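PDB 3IGH: amidohydrolase 3 domain-containing protein from Pyrococcus horikoshii, which is of unknown function but probably acts as a metal-dependent hydrolase on carbon-nitrogen bonds other than peptide bonds. Local coordinates for residues 126-131 with 146-151. Sequence-based numbering, arbitrary orientation.
With SO4 (sulfate ion), chain M.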
loop_
_atom_site.group_PDB
_atom_site.type_symbol
_atom_site.label_atom_id
_atom_site.label_comp_id
_atom_site.label_asym_id
_atom_site.label_seq_id
_atom_site.Cartn_x
_atom_site.Cartn_y
_atom_site.Cartn_z
ATOM N N ASP A 126 39.353 -4.931 -16.114
ATOM C CA ASP A 126 38.729 -4.136 -17.181
ATOM C C ASP A 126 37.277 -3.727 -16.867
ATOM O O ASP A 126 36.424 -3.641 -17.757
ATOM C CB ASP A 126 38.825 -4.894 -18.517
ATOM C CG ASP A 126 38.647 -3.985 -19.734
ATOM O OD1 ASP A 126 39.186 -2.854 -19.737
ATOM O OD2 ASP A 126 37.958 -4.412 -20.686
ATOM N N LYS A 127 37.011 -3.477 -15.586
ATOM C CA LYS A 127 35.682 -3.125 -15.083
ATOM C C LYS A 127 35.863 -2.084 -13.982
ATOM O O LYS A 127 36.960 -1.982 -13.412
ATOM C CB LYS A 127 34.976 -4.366 -14.522
ATOM C CG LYS A 127 34.471 -5.349 -15.570
ATOM C CD LYS A 127 33.805 -6.553 -14.930
ATOM C CE LYS A 127 33.191 -7.470 -15.978
ATOM N NZ LYS A 127 32.421 -8.582 -15.349
ATOM N N PRO A 128 34.811 -1.291 -13.685
ATOM C CA PRO A 128 34.910 -0.447 -12.490
ATOM C C PRO A 128 35.071 -1.342 -11.258
ATOM O O PRO A 128 34.367 -2.351 -11.127
ATOM C CB PRO A 128 33.563 0.290 -12.459
ATOM C CG PRO A 128 33.051 0.203 -13.864
ATOM C CD PRO A 128 33.520 -1.109 -14.377
ATOM N N VAL A 129 36.042 -0.994 -10.417
ATOM C CA VAL A 129 36.388 -1.757 -9.212
ATOM C C VAL A 129 36.365 -0.809 -8.029
ATOM O O VAL A 129 36.951 0.267 -8.083
ATOM C CB VAL A 129 37.805 -2.416 -9.328
ATOM C CG1 VAL A 129 38.265 -3.009 -7.987
ATOM C CG2 VAL A 129 37.798 -3.498 -10.373
ATOM N N PHE A 130 35.672 -1.211 -6.965
ATOM C CA PHE A 130 35.613 -0.446 -5.729
ATOM C C PHE A 130 35.799 -1.444 -4.579
ATOM O O PHE A 130 34.984 -2.356 -4.413
ATOM C CB PHE A 130 34.256 0.258 -5.629
ATOM C CG PHE A 130 34.131 1.191 -4.454
ATOM C CD1 PHE A 130 34.524 2.516 -4.567
ATOM C CD2 PHE A 130 33.602 0.749 -3.239
ATOM C CE1 PHE A 130 34.406 3.392 -3.501
ATOM C CE2 PHE A 130 33.484 1.621 -2.161
ATOM C CZ PHE A 130 33.879 2.946 -2.295
ATOM N N ILE A 131 36.879 -1.304 -3.813
ATOM C CA ILE A 131 37.189 -2.308 -2.774
ATOM C C ILE A 131 37.334 -1.728 -1.373
ATOM O O ILE A 131 38.207 -0.898 -1.105
ATOM C CB ILE A 131 38.394 -3.236 -3.140
ATOM C CG1 ILE A 131 39.680 -2.437 -3.419
ATOM C CG2 ILE A 131 38.047 -4.121 -4.329
ATOM C CD1 ILE A 131 40.952 -3.298 -3.421
ATOM N N LEU A 146 36.343 5.556 -10.567
ATOM C CA LEU A 146 36.515 6.962 -10.198
ATOM C C LEU A 146 35.822 7.899 -11.195
ATOM O O LEU A 146 35.354 8.976 -10.815
ATOM C CB LEU A 146 38.000 7.320 -10.063
ATOM C CG LEU A 146 38.746 6.742 -8.849
ATOM C CD1 LEU A 146 40.222 7.148 -8.881
ATOM C CD2 LEU A 146 38.102 7.173 -7.547
ATOM N N GLU A 147 35.774 7.477 -12.461
ATOM C CA GLU A 147 35.025 8.193 -13.494
ATOM C C GLU A 147 33.539 8.225 -13.145
ATOM O O GLU A 147 32.915 9.290 -13.176
ATOM C CB GLU A 147 35.234 7.541 -14.866
ATOM C CG GLU A 147 34.527 8.261 -16.022
ATOM C CD GLU A 147 35.002 9.701 -16.210
ATOM O OE1 GLU A 147 36.224 9.951 -16.113
ATOM O OE2 GLU A 147 34.151 10.581 -16.464
ATOM N N LEU A 148 32.996 7.060 -12.787
ATOM C CA LEU A 148 31.594 6.946 -12.363
ATOM C C LEU A 148 31.286 7.758 -11.110
ATOM O O LEU A 148 30.200 8.337 -10.987
ATOM C CB LEU A 148 31.219 5.484 -12.124
ATOM C CG LEU A 148 30.976 4.589 -13.339
ATOM C CD1 LEU A 148 30.861 3.141 -12.901
ATOM C CD2 LEU A 148 29.724 5.018 -14.106
ATOM N N LEU A 149 32.243 7.807 -10.184
ATOM C CA LEU A 149 31.991 8.425 -8.883
ATOM C C LEU A 149 32.032 9.939 -8.938
ATOM O O LEU A 149 31.246 10.597 -8.253
ATOM C CB LEU A 149 32.972 7.914 -7.817
ATOM C CG LEU A 149 32.819 6.482 -7.295
ATOM C CD1 LEU A 149 33.976 6.153 -6.346
ATOM C CD2 LEU A 149 31.461 6.270 -6.608
ATOM N N ASN A 150 32.957 10.473 -9.744
ATOM C CA ASN A 150 33.168 11.915 -9.875
ATOM C C ASN A 150 33.176 12.622 -8.518
ATOM O O ASN A 150 32.365 13.525 -8.260
ATOM C CB ASN A 150 32.129 12.534 -10.832
ATOM C CG ASN A 150 32.532 13.920 -11.316
ATOM O OD1 ASN A 150 33.634 14.115 -11.828
ATOM N ND2 ASN A 150 31.645 14.892 -11.133
ATOM N N LEU A 151 34.079 12.171 -7.647
ATOM C CA LEU A 151 34.157 12.656 -6.266
ATOM C C LEU A 151 34.701 14.070 -6.193
ATOM O O LEU A 151 35.513 14.469 -7.027
ATOM C CB LEU A 151 35.027 11.728 -5.408
ATOM C CG LEU A 151 34.581 10.266 -5.278
ATOM C CD1 LEU A 151 35.582 9.458 -4.448
ATOM C CD2 LEU A 151 33.165 10.158 -4.691
HETATM S S SO4 M . 29.801 -10.613 -16.155
HETATM O O1 SO4 M . 30.193 -10.915 -17.529
HETATM O O2 SO4 M . 30.866 -11.023 -15.246
HETATM O O3 SO4 M . 29.573 -9.177 -16.022
HETATM O O4 SO4 M . 28.576 -11.335 -15.821
#
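Pro128 and Phe130 meet Leu148 and Leu149 where the lead-in and first residues of strand 129-133 pass the last turn of helix 143-149. The two elements belong to a small alpha/beta region built on a mixed sheet, separate from the strands of the amidohydrolase TIM barrel. Just before the strand, Lys127 has an extended side chain whose NZ reaches a sulfate, most likely picked up during crystallisation. Lys127 NZ lies 2.9 Å from sulfate O2 and makes a weak hydrogen bond to sulfate O3 at 3.0 Å. Gly100 N also hydrogen-bonds the ion, and Gly100 O accepts a hydrogen bond from Lys127 NZ. The CB of Pro128 points toward the helix, and CG of its ring touches Leu148 CD1 at 3.8 Å, at the more open end of the contact. Val129 faces the other way, onto Leu95 and Leu122. Phe130 again points to the helix, and its side chain also touches Leu169 and Ile176 of helix 166-180. With CG anti to the backbone N (chi1 -174°), the ring reaches Leu149. No hydrogen bond joins the two segments, so side-chain packing alone makes the contact. The helix ends with the bond from Asn150 N to Leu146 O, 3.0 Å long, and Asn150 then takes a positive phi. Leu149 lies nearly perpendicular to Phe130, and its CD1 meets the ring obliquely, 4.0 Å from Phe130 CE1 and 4.1 Å from Phe130 CD1.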